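Side-chain contacts in proline dehydrogenase (Bradyrhizobium japonicum USDA 110, PDB 3HAZ), which probably oxidises proline to glutamate in two steps, through an FAD-dependent proline dehydrogenase and an NAD-dependent aldehyde dehydrogenase joined in one chain: residues L80-A83 with L84-V87; P364-R368 with K369-D373; P636-T639 with G640-N643; P966-G970 with P971-A975. One frame throughout, in Å; residues are numbered along the deposited sequence.

Overall arrangement
All four contacts are local, each between consecutive pieces of chain, so they follow one another in series and none encloses or crosses another. Interaction 1 comes first, at the C-terminal end of helix 71-85. Interaction 2 lies where the loop after helix 348-357 runs into helix 369-384, beside the FAD adenine in the proline dehydrogenase part; its centre is about 38 Å from that of interaction 1. The last two belong to the aldehyde dehydrogenase part, their centres about 31 Å apart: interaction 3 closes the hairpin between strands 633-634 and 641-656, and interaction 4 shapes the loop between strands 939-942 and 978-986. Both of these touch the second subunit.

Interaction 1 (L80-A83 with L84-V87); sequences LAEA and LLRV
The last turn of helix 71-85, in the region assigned to the DNA-binding domain, carries this contact, and an i to i+4 salt bridge between Glu-82 and Arg-86 marks its end. Arg-86 NH2 reaches Glu-82 OE2 at 2.9 Å with an N-H...O angle of 162°. The oxygen lies in the guanidinium plane but is met on its syn side from well out of the carboxylate plane, the two flat groups being turned 58° apart. Arg-86 gets there by folding back at chi2 and chi3, which brings one guanidinium face against Leu-85 CB, offset toward the rim. A water bridges the pair, donating to Glu-82 OE1 and weakly accepting from Arg-86 NH2. One turn earlier, Leu-84 CD1 packs on Leu-80 CG at 3.7 Å. The helical bond from Leu-84 N to Leu-80 O (2.9 Å) joins the same two residues. The turn then tightens: Arg-86 N bonds to Ala-83 O at 3.2 Å and only weakly to Glu-82 O. Leu-84 faces helix 90-100, whereas Ala-81 and Leu-85 meet helix 151-168. Glu-82 OE2 also takes a hydrogen bond from His-449 NE2, and Arg-181 stands near Arg-86, so this buried carboxylate probably offsets more positive charge than its arginine mate alone.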
loop_
_atom_site.group_PDB
_atom_site.type_symbol
_atom_site.label_atom_id
_atom_site.label_comp_id
_atom_site.label_asym_id
_atom_site.label_seq_id
_atom_site.Cartn_x
_atom_site.Cartn_y
_atom_site.Cartn_z
ATOM N N LEU A 80 -37.944 22.901 -24.535
ATOM C CA LEU A 80 -39.361 22.805 -24.228
ATOM C C LEU A 80 -39.909 24.199 -23.891
ATOM O O LEU A 80 -41.009 24.562 -24.304
ATOM C CB LEU A 80 -39.586 21.842 -23.060
ATOM C CG LEU A 80 -41.026 21.712 -22.564
ATOM C CD1 LEU A 80 -41.957 21.306 -23.711
ATOM C CD2 LEU A 80 -41.118 20.720 -21.416
ATOM N N ALA A 81 -39.129 24.977 -23.142
ATOM C CA ALA A 81 -39.516 26.339 -22.779
ATOM C C ALA A 81 -39.799 27.196 -24.013
ATOM O O ALA A 81 -40.824 27.872 -24.074
ATOM C CB ALA A 81 -38.454 26.997 -21.889
ATOM N N GLU A 82 -38.912 27.159 -25.007
ATOM C CA GLU A 82 -39.119 27.976 -26.207
ATOM C C GLU A 82 -40.383 27.565 -26.973
ATOM O O GLU A 82 -41.167 28.418 -27.387
ATOM C CB GLU A 82 -37.891 27.957 -27.126
ATOM C CG GLU A 82 -38.052 28.796 -28.402
ATOM C CD GLU A 82 -38.271 30.278 -28.118
ATOM O OE1 GLU A 82 -38.115 30.686 -26.952
ATOM O OE2 GLU A 82 -38.592 31.042 -29.055
ATOM N N ALA A 83 -40.576 26.264 -27.164
ATOM C CA ALA A 83 -41.801 25.763 -27.781
ATOM C C ALA A 83 -43.020 26.287 -27.035
ATOM O O ALA A 83 -43.964 26.773 -27.649
ATOM C CB ALA A 83 -41.809 24.232 -27.799
ATOM N N LEU A 84 -42.998 26.189 -25.706
ATOM C CA LEU A 84 -44.119 26.659 -24.891
ATOM C C LEU A 84 -44.338 28.176 -24.980
ATOM O O LEU A 84 -45.471 28.648 -24.935
ATOM C CB LEU A 84 -43.959 26.215 -23.433
ATOM C CG LEU A 84 -44.193 24.715 -23.227
ATOM C CD1 LEU A 84 -43.656 24.240 -21.884
ATOM C CD2 LEU A 84 -45.673 24.386 -23.369
ATOM N N LEU A 85 -43.256 28.935 -25.116
ATOM C CA LEU A 85 -43.365 30.384 -25.232
ATOM C C LEU A 85 -43.969 30.807 -26.563
ATOM O O LEU A 85 -44.485 31.918 -26.695
ATOM C CB LEU A 85 -42.000 31.052 -25.070
ATOM C CG LEU A 85 -41.401 31.157 -23.669
ATOM C CD1 LEU A 85 -39.969 31.678 -23.762
ATOM C CD2 LEU A 85 -42.251 32.057 -22.774
ATOM N N ARG A 86 -43.897 29.936 -27.559
ATOM C CA ARG A 86 -44.343 30.324 -28.886
ATOM C C ARG A 86 -45.775 29.871 -29.161
ATOM O O ARG A 86 -46.292 30.070 -30.254
ATOM C CB ARG A 86 -43.377 29.802 -29.950
ATOM C CG ARG A 86 -41.930 30.206 -29.713
ATOM C CD ARG A 86 -41.618 31.618 -30.203
ATOM N NE ARG A 86 -42.240 32.667 -29.395
ATOM C CZ ARG A 86 -41.625 33.345 -28.429
ATOM N NH1 ARG A 86 -42.283 34.283 -27.766
ATOM N NH2 ARG A 86 -40.359 33.094 -28.122
ATOM N N VAL A 87 -46.412 29.264 -28.163
ATOM C CA VAL A 87 -47.824 28.904 -28.270
ATOM C C VAL A 87 -48.684 30.161 -28.123
ATOM O O VAL A 87 -48.503 30.929 -27.179
ATOM C CB VAL A 87 -48.236 27.861 -27.209
ATOM C CG1 VAL A 87 -49.751 27.729 -27.154
ATOM C CG2 VAL A 87 -47.598 26.520 -27.513
HETATM O O HOH W 1 -37.665 33.403 -26.549
#

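Interaction 2 (P364-R368 with K369-D373); sequences PVFTR and KAMTD. With FAD (flavin-adenine dinucleotide), chain C; SO4 (sulfate ion), chain F.
The backbone turns from an extended loop into helix 369-384 at Arg-368, the N-cap residue, whose O accepts from Met-371 N at 2.9 Å and, weakly, from Thr-372 N. Phe-366 lies across the start of the helix: its CB is 3.8 Å from Met-371 CB, and Met-371, bent at chi2 and chi3, brings CE back to the CD1-CE1 side of the ring. Met-371 O sits over one ring face, offset toward the rim. Helix 18-28 packs against both residues. On another side, Arg-368 meets a sulfate, probably from the crystallisation liquor, at the edge of its guanidinium, NE to O2 and NH2 to O1, while Ala-370 N binds sulfate O4 at 2.7 Å. The same arginine also bonds to Ala-490 O and Ala-496 O. The FAD adenine is read by Thr-367 O, which accepts from N6A at 3.0 Å, and by Thr-372 OG1, which donates to N3A at 2.7 Å. Lys-369 stretches past the adenine after its bend at chi2 (-85°), and NZ joins FAD O2A at 2.9 Å and the syn lone pair of Asp-373 OD2 at 2.7 Å. A methionine in its place would probably leave no positive charge between Asp-373 OD2 and FAD O2A, though Asp-373 OD1 would still have Lys-344. Loop and helix start together form the adenine and phosphate end of the FAD pocket in the proline dehydrogenase barrel.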
loop_
_atom_site.group_PDB
_atom_site.type_symbol
_atom_site.label_atom_id
_atom_site.label_comp_id
_atom_site.label_asym_id
_atom_site.label_seq_id
_atom_site.Cartn_x
_atom_site.Cartn_y
_atom_site.Cartn_z
ATOM N N PRO A 364 -3.148 23.815 -28.948
ATOM C CA PRO A 364 -3.072 25.235 -29.319
ATOM C C PRO A 364 -3.588 26.142 -28.201
ATOM O O PRO A 364 -3.403 27.362 -28.247
ATOM C CB PRO A 364 -3.988 25.329 -30.543
ATOM C CG PRO A 364 -4.963 24.201 -30.384
ATOM C CD PRO A 364 -4.226 23.101 -29.661
ATOM N N VAL A 365 -4.242 25.539 -27.214
ATOM C CA VAL A 365 -4.776 26.280 -26.082
ATOM C C VAL A 365 -4.021 25.884 -24.829
ATOM O O VAL A 365 -3.443 24.800 -24.770
ATOM C CB VAL A 365 -6.267 25.970 -25.844
ATOM C CG1 VAL A 365 -7.142 26.618 -26.917
ATOM C CG2 VAL A 365 -6.493 24.457 -25.785
ATOM N N PHE A 366 -4.021 26.763 -23.831
ATOM C CA PHE A 366 -3.500 26.395 -22.521
ATOM C C PHE A 366 -4.395 25.306 -21.930
ATOM O O PHE A 366 -5.560 25.177 -22.317
ATOM C CB PHE A 366 -3.425 27.622 -21.606
ATOM C CG PHE A 366 -2.562 28.735 -22.159
ATOM C CD1 PHE A 366 -1.178 28.606 -22.203
ATOM C CD2 PHE A 366 -3.133 29.898 -22.642
ATOM C CE1 PHE A 366 -0.384 29.624 -22.716
ATOM C CE2 PHE A 366 -2.348 30.913 -23.164
ATOM C CZ PHE A 366 -0.970 30.778 -23.201
ATOM N N THR A 367 -3.852 24.514 -21.011
ATOM C CA THR A 367 -4.628 23.435 -20.408
ATOM C C THR A 367 -4.894 23.656 -18.927
ATOM O O THR A 367 -5.618 22.879 -18.304
ATOM C CB THR A 367 -3.974 22.057 -20.619
ATOM O OG1 THR A 367 -2.573 22.137 -20.335
ATOM C CG2 THR A 367 -4.172 21.587 -22.058
ATOM N N ARG A 368 -4.295 24.698 -18.357
ATOM C CA ARG A 368 -4.684 25.132 -17.019
ATOM C C ARG A 368 -5.416 26.467 -17.100
ATOM O O ARG A 368 -4.963 27.394 -17.770
ATOM C CB ARG A 368 -3.475 25.230 -16.084
ATOM C CG ARG A 368 -2.968 23.874 -15.605
ATOM C CD ARG A 368 -1.938 24.018 -14.494
ATOM N NE ARG A 368 -2.507 24.621 -13.291
ATOM C CZ ARG A 368 -1.827 24.822 -12.165
ATOM N NH1 ARG A 368 -0.551 24.461 -12.087
ATOM N NH2 ARG A 368 -2.420 25.383 -11.119
ATOM N N LYS A 369 -6.542 26.555 -16.406
ATOM C CA LYS A 369 -7.409 27.725 -16.473
ATOM C C LYS A 369 -6.665 28.998 -16.065
ATOM O O LYS A 369 -6.851 30.064 -16.669
ATOM C CB LYS A 369 -8.651 27.500 -15.600
ATOM C CG LYS A 369 -9.874 28.350 -15.968
ATOM C CD LYS A 369 -9.822 29.718 -15.304
ATOM C CE LYS A 369 -11.137 30.465 -15.468
ATOM N NZ LYS A 369 -11.158 31.722 -14.671
ATOM N N ALA A 370 -5.812 28.878 -15.049
ATOM C CA ALA A 370 -5.028 30.010 -14.562
ATOM C C ALA A 370 -4.083 30.560 -15.626
ATOM O O ALA A 370 -3.761 31.745 -15.613
ATOM C CB ALA A 370 -4.241 29.626 -13.310
ATOM N N MET A 371 -3.626 29.697 -16.532
ATOM C CA MET A 371 -2.776 30.140 -17.634
ATOM C C MET A 371 -3.579 30.967 -18.644
ATOM O O MET A 371 -3.073 31.936 -19.217
ATOM C CB MET A 371 -2.093 28.951 -18.325
ATOM C CG MET A 371 -0.890 28.379 -17.570
ATOM S SD MET A 371 0.474 29.562 -17.412
ATOM C CE MET A 371 1.136 29.638 -19.081
ATOM N N THR A 372 -4.833 30.587 -18.864
ATOM C CA THR A 372 -5.696 31.386 -19.726
ATOM C C THR A 372 -5.926 32.747 -19.085
ATOM O O THR A 372 -5.882 33.780 -19.757
ATOM C CB THR A 372 -7.045 30.696 -19.998
ATOM O OG1 THR A 372 -6.842 29.618 -20.921
ATOM C CG2 THR A 372 -8.049 31.684 -20.593
ATOM N N ASP A 373 -6.164 32.739 -17.778
ATOM C CA ASP A 373 -6.398 33.971 -17.036
ATOM C C ASP A 373 -5.171 34.878 -17.069
ATOM O O ASP A 373 -5.298 36.086 -17.242
ATOM C CB ASP A 373 -6.813 33.671 -15.590
ATOM C CG ASP A 373 -8.281 33.310 -15.468
ATOM O OD1 ASP A 373 -9.044 33.537 -16.438
ATOM O OD2 ASP A 373 -8.679 32.802 -14.399
HETATM P PA FAD C . -14.047 32.562 -16.672
HETATM O O1A FAD C . -14.884 31.574 -15.676
HETATM O O2A FAD C . -13.124 33.438 -15.951
HETATM O O5B FAD C . -13.181 31.648 -17.700
HETATM C C5B FAD C . -13.851 30.647 -18.412
HETATM C C4B FAD C . -12.945 30.112 -19.528
HETATM O O4B FAD C . -11.456 29.892 -19.254
HETATM C C3B FAD C . -13.330 29.397 -20.676
HETATM O O3B FAD C . -14.455 29.845 -21.411
HETATM C C2B FAD C . -12.026 29.069 -21.358
HETATM O O2B FAD C . -11.670 29.857 -22.479
HETATM C C1B FAD C . -11.016 29.013 -20.268
HETATM N N9A FAD C . -10.759 27.728 -19.642
HETATM C C8A FAD C . -11.630 26.943 -18.892
HETATM N N7A FAD C . -10.933 25.845 -18.465
HETATM C C5A FAD C . -9.611 25.960 -18.955
HETATM C C6A FAD C . -8.400 25.078 -18.822
HETATM N N6A FAD C . -8.468 23.830 -18.070
HETATM N N1A FAD C . -7.261 25.426 -19.380
HETATM C C2A FAD C . -7.162 26.632 -20.102
HETATM N N3A FAD C . -8.327 27.477 -20.232
HETATM C C4A FAD C . -9.514 27.113 -19.648
HETATM N N1 FAD C . -15.170 33.075 -27.413
HETATM C C2 FAD C . -14.663 32.647 -28.617
HETATM O O2 FAD C . -13.898 31.502 -28.664
HETATM N N3 FAD C . -14.973 33.369 -29.819
HETATM C C4 FAD C . -15.766 34.480 -29.771
HETATM O O4 FAD C . -16.013 35.221 -30.934
HETATM C C4X FAD C . -16.293 34.933 -28.512
HETATM N N5 FAD C . -17.155 36.153 -28.442
HETATM C C5X FAD C . -17.671 36.579 -27.193
HETATM C C6 FAD C . -18.525 37.774 -27.128
HETATM C C7 FAD C . -19.034 38.201 -25.879
HETATM C C7M FAD C . -19.935 39.424 -25.828
HETATM C C8 FAD C . -18.704 37.455 -24.642
HETATM C C8M FAD C . -19.248 37.892 -23.272
HETATM C C9 FAD C . -17.887 36.313 -24.709
HETATM C C9A FAD C . -17.360 35.856 -26.008
HETATM N N10 FAD C . -16.509 34.667 -26.085
HETATM C C10 FAD C . -15.989 34.238 -27.364
HETATM C "C1'" FAD C . -16.004 33.967 -24.861
HETATM C "C2'" FAD C . -16.856 32.777 -24.351
HETATM O "O2'" FAD C . -18.149 32.811 -24.945
HETATM C "C3'" FAD C . -16.900 32.815 -22.814
HETATM O "O3'" FAD C . -17.821 33.808 -22.378
HETATM C "C4'" FAD C . -15.497 33.104 -22.169
HETATM O "O4'" FAD C . -14.417 32.378 -22.645
HETATM C "C5'" FAD C . -15.559 33.096 -20.618
HETATM O "O5'" FAD C . -14.524 33.862 -20.021
HETATM P P FAD C . -14.848 34.583 -18.562
HETATM O O1P FAD C . -13.553 35.534 -18.115
HETATM O O2P FAD C . -16.093 35.353 -18.658
HETATM O O3P FAD C . -15.175 33.377 -17.511
HETATM S S SO4 F . -6.026 25.797 -12.219
HETATM O O1 SO4 F . -5.214 26.106 -11.042
HETATM O O2 SO4 F . -5.577 24.549 -12.837
HETATM O O3 SO4 F . -7.416 25.656 -11.799
HETATM O O4 SO4 F . -5.891 26.887 -13.176
#

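Interaction 3 (P636-T639 with G640-N643); sequences PGPT and GESN
Pro-638 and Glu-641 meet in a surface turn contact that links strands 633-634 and 641-656 of the aldehyde dehydrogenase part. Glu-641 OE1 lies beside the proline ring, 3.6 Å from Pro-638 CD and a little farther from CG, a van der Waals touch with the two side chains set obliquely. The carboxylate is carried there by a chain extended from CB onward, with CG trans to the backbone N (chi1 -175°). Further along the strand, Asn-643 ND2 donates to Glu-641 OE1 at 2.9 Å with an almost straight angle of 173°. The acceptor lies in the plane of the amide, but OE1 is approached on its anti side, 24° out of the carboxylate plane. On the backbone side, a water lies within hydrogen-bonding distance of two carbonyls, Pro-638 O at 2.7 Å and Glu-641 O at 3.0 Å. The fold element is an antiparallel beta hairpin, whose connection passes through Gly-640 at positive phi, a conformation that favours glycine. Strand 978-986 flanks it: Asn-643 OD1 bonds to Thr-984 OG1. Replacing Glu-641 with an alanine would probably leave Asn-643 ND2 without this acceptor and Arg-944 of the second subunit without its carboxylate mate. That salt bridge runs through OE2, while Thr-639 N bonds to Gln-356 OE1 and Gly-640 O to Lys-353 NZ, both also of the second subunit.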
loop_
_atom_site.group_PDB
_atom_site.type_symbol
_atom_site.label_atom_id
_atom_site.label_comp_id
_atom_site.label_asym_id
_atom_site.label_seq_id
_atom_site.Cartn_x
_atom_site.Cartn_y
_atom_site.Cartn_z
ATOM N N PRO A 636 -3.624 -22.932 -11.139
ATOM C CA PRO A 636 -3.677 -23.458 -9.771
ATOM C C PRO A 636 -3.853 -24.964 -9.809
ATOM O O PRO A 636 -4.571 -25.480 -10.665
ATOM C CB PRO A 636 -4.946 -22.810 -9.206
ATOM C CG PRO A 636 -5.789 -22.562 -10.432
ATOM C CD PRO A 636 -4.780 -22.067 -11.424
ATOM N N GLY A 637 -3.203 -25.663 -8.891
ATOM C CA GLY A 637 -3.320 -27.101 -8.827
ATOM C C GLY A 637 -2.874 -27.631 -7.484
ATOM O O GLY A 637 -2.687 -26.876 -6.536
ATOM N N PRO A 638 -2.691 -28.950 -7.401
ATOM C CA PRO A 638 -2.277 -29.556 -6.136
ATOM C C PRO A 638 -0.797 -29.309 -5.906
ATOM O O PRO A 638 -0.090 -28.918 -6.833
ATOM C CB PRO A 638 -2.538 -31.045 -6.366
ATOM C CG PRO A 638 -2.411 -31.237 -7.846
ATOM C CD PRO A 638 -2.783 -29.925 -8.503
ATOM N N THR A 639 -0.340 -29.523 -4.680
ATOM C CA THR A 639 1.080 -29.462 -4.381
ATOM C C THR A 639 1.788 -30.606 -5.126
ATOM O O THR A 639 1.152 -31.595 -5.497
ATOM C CB THR A 639 1.315 -29.606 -2.865
ATOM O OG1 THR A 639 2.701 -29.388 -2.564
ATOM C CG2 THR A 639 0.901 -31.001 -2.387
ATOM N N GLY A 640 3.092 -30.470 -5.349
ATOM C CA GLY A 640 3.862 -31.513 -6.011
ATOM C C GLY A 640 3.584 -31.625 -7.506
ATOM O O GLY A 640 3.921 -32.629 -8.137
ATOM N N GLU A 641 2.978 -30.589 -8.078
ATOM C CA GLU A 641 2.687 -30.575 -9.507
ATOM C C GLU A 641 2.678 -29.158 -10.054
ATOM O O GLU A 641 2.139 -28.250 -9.428
ATOM C CB GLU A 641 1.336 -31.252 -9.785
ATOM C CG GLU A 641 0.989 -31.392 -11.253
ATOM C CD GLU A 641 -0.396 -31.989 -11.468
ATOM O OE1 GLU A 641 -1.386 -31.223 -11.510
ATOM O OE2 GLU A 641 -0.490 -33.230 -11.592
ATOM N N SER A 642 3.271 -28.968 -11.227
ATOM C CA SER A 642 3.178 -27.678 -11.905
ATOM C C SER A 642 2.298 -27.791 -13.143
ATOM O O SER A 642 2.321 -28.806 -13.842
ATOM C CB SER A 642 4.563 -27.158 -12.293
ATOM O OG SER A 642 5.099 -27.892 -13.383
ATOM N N ASN A 643 1.527 -26.743 -13.409
ATOM C CA ASN A 643 0.663 -26.683 -14.579
ATOM C C ASN A 643 0.796 -25.327 -15.243
ATOM O O ASN A 643 0.502 -24.304 -14.634
ATOM C CB ASN A 643 -0.793 -26.934 -14.190
ATOM C CG ASN A 643 -1.028 -28.347 -13.706
ATOM O OD1 ASN A 643 -1.234 -29.262 -14.505
ATOM N ND2 ASN A 643 -0.999 -28.534 -12.391
HETATM O O HOH W 2 0.773 -26.480 -7.466
#

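Interaction 4 (P966-G970 with P971-A975); sequences PKAGG and PHYLA
Tyr-973 turns one face of its ring onto the backbone of Ala-968, whose CA lies 3.8 Å from the ring centroid and 23° off the ring normal, a CH-pi contact displaced toward the rim. The methyl group joins in over the far part of the ring, Ala-968 CB being 3.9 Å from Tyr-973 CE1. With CG trans to the backbone N (chi1 -162°), the ring swings back over the preceding loop. Pro-966 O lies at the ring edge, in its plane, and Lys-967 O comes up obliquely to Tyr-973 CD1 at 3.4 Å. Pro-966 itself, which follows a cis peptide bond, points its ring at His-972, the residue before the tyrosine: CB and CG both approach His-972 O at 3.2 Å, and the two CB atoms of Pro-966 and His-972 are also close. The pieces are brought face to face by two consecutive beta turns, a type II turn from Lys-967 to Gly-970, with Gly-969 at positive phi, and a type I turn from Gly-970 to Tyr-973 closed by a weak bond from Tyr-973 N to Gly-970 O. Two waters complete the polar links. One joins Lys-967 O to His-972 N, at 2.9 Å from each; the other spans Gly-970 O and Leu-974 N. Lys-967 NZ reaches the carbonyls of Pro-955, Gly-938 and Gly-957. The predicted active-site Glu-760 has its side chain about 6 Å from that of Ala-968. Tyr-973 packs beside Tyr-621 of helix 604-629 and against helix 664-675, while Lys-967 N bonds to Glu-980 on strand 978-986 of the second subunit.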
loop_
_atom_site.group_PDB
_atom_site.type_symbol
_atom_site.label_atom_id
_atom_site.label_comp_id
_atom_site.label_asym_id
_atom_site.label_seq_id
_atom_site.Cartn_x
_atom_site.Cartn_y
_atom_site.Cartn_z
ATOM N N PRO A 966 -12.327 -12.790 -34.362
ATOM C CA PRO A 966 -12.415 -11.715 -33.370
ATOM C C PRO A 966 -12.182 -10.358 -34.033
ATOM O O PRO A 966 -11.815 -10.291 -35.209
ATOM C CB PRO A 966 -11.263 -12.020 -32.398
ATOM C CG PRO A 966 -10.513 -13.189 -32.982
ATOM C CD PRO A 966 -10.997 -13.420 -34.370
ATOM N N LYS A 967 -12.396 -9.292 -33.272
ATOM C CA LYS A 967 -12.274 -7.931 -33.781
ATOM C C LYS A 967 -10.814 -7.526 -33.952
ATOM O O LYS A 967 -10.033 -7.605 -33.010
ATOM C CB LYS A 967 -12.953 -6.947 -32.818
ATOM C CG LYS A 967 -14.481 -6.874 -32.906
ATOM C CD LYS A 967 -15.005 -6.088 -31.700
ATOM C CE LYS A 967 -16.414 -5.515 -31.906
ATOM N NZ LYS A 967 -16.405 -4.411 -32.888
ATOM N N ALA A 968 -10.456 -7.084 -35.153
ATOM C CA ALA A 968 -9.148 -6.483 -35.392
ATOM C C ALA A 968 -8.946 -5.271 -34.481
ATOM O O ALA A 968 -9.891 -4.527 -34.204
ATOM C CB ALA A 968 -9.026 -6.065 -36.859
ATOM N N GLY A 969 -7.718 -5.081 -34.014
ATOM C CA GLY A 969 -7.376 -3.940 -33.180
ATOM C C GLY A 969 -8.034 -3.977 -31.814
ATOM O O GLY A 969 -8.250 -2.933 -31.192
ATOM N N GLY A 970 -8.369 -5.180 -31.355
ATOM C CA GLY A 970 -8.940 -5.374 -30.032
ATOM C C GLY A 970 -8.214 -6.484 -29.281
ATOM O O GLY A 970 -7.353 -7.166 -29.842
ATOM N N PRO A 971 -8.565 -6.684 -28.006
ATOM C CA PRO A 971 -7.810 -7.581 -27.123
ATOM C C PRO A 971 -8.061 -9.070 -27.353
ATOM O O PRO A 971 -7.396 -9.881 -26.712
ATOM C CB PRO A 971 -8.289 -7.180 -25.722
ATOM C CG PRO A 971 -9.658 -6.623 -25.932
ATOM C CD PRO A 971 -9.668 -6.002 -27.311
ATOM N N HIS A 972 -8.979 -9.430 -28.245
ATOM C CA HIS A 972 -9.275 -10.846 -28.474
ATOM C C HIS A 972 -8.740 -11.357 -29.806
ATOM O O HIS A 972 -9.009 -12.490 -30.192
ATOM C CB HIS A 972 -10.782 -11.104 -28.394
ATOM C CG HIS A 972 -11.385 -10.707 -27.087
ATOM N ND1 HIS A 972 -11.289 -11.489 -25.957
ATOM C CD2 HIS A 972 -12.081 -9.603 -26.725
ATOM C CE1 HIS A 972 -11.902 -10.884 -24.954
ATOM N NE2 HIS A 972 -12.389 -9.738 -25.394
ATOM N N TYR A 973 -7.973 -10.521 -30.497
ATOM C CA TYR A 973 -7.534 -10.823 -31.861
ATOM C C TYR A 973 -6.383 -11.827 -31.948
ATOM O O TYR A 973 -6.470 -12.823 -32.673
ATOM C CB TYR A 973 -7.129 -9.527 -32.557
ATOM C CG TYR A 973 -7.063 -9.586 -34.068
ATOM C CD1 TYR A 973 -8.207 -9.824 -34.827
ATOM C CD2 TYR A 973 -5.865 -9.356 -34.737
ATOM C CE1 TYR A 973 -8.152 -9.852 -36.215
ATOM C CE2 TYR A 973 -5.800 -9.380 -36.119
ATOM C CZ TYR A 973 -6.945 -9.629 -36.851
ATOM O OH TYR A 973 -6.874 -9.649 -38.221
ATOM N N LEU A 974 -5.301 -11.555 -31.222
ATOM C CA LEU A 974 -4.072 -12.331 -31.363
ATOM C C LEU A 974 -4.237 -13.805 -31.003
ATOM O O LEU A 974 -3.666 -14.677 -31.660
ATOM C CB LEU A 974 -2.936 -11.705 -30.547
ATOM C CG LEU A 974 -2.440 -10.345 -31.058
ATOM C CD1 LEU A 974 -1.194 -9.888 -30.314
ATOM C CD2 LEU A 974 -2.177 -10.390 -32.555
ATOM N N ALA A 975 -5.013 -14.075 -29.959
ATOM C CA ALA A 975 -5.207 -15.434 -29.468
ATOM C C ALA A 975 -5.699 -16.367 -30.567
ATOM O O ALA A 975 -5.335 -17.540 -30.600
ATOM C CB ALA A 975 -6.180 -15.445 -28.290
HETATM O O HOH W 3 -10.577 -8.146 -30.233
HETATM O O HOH W 4 -5.083 -8.963 -29.459
#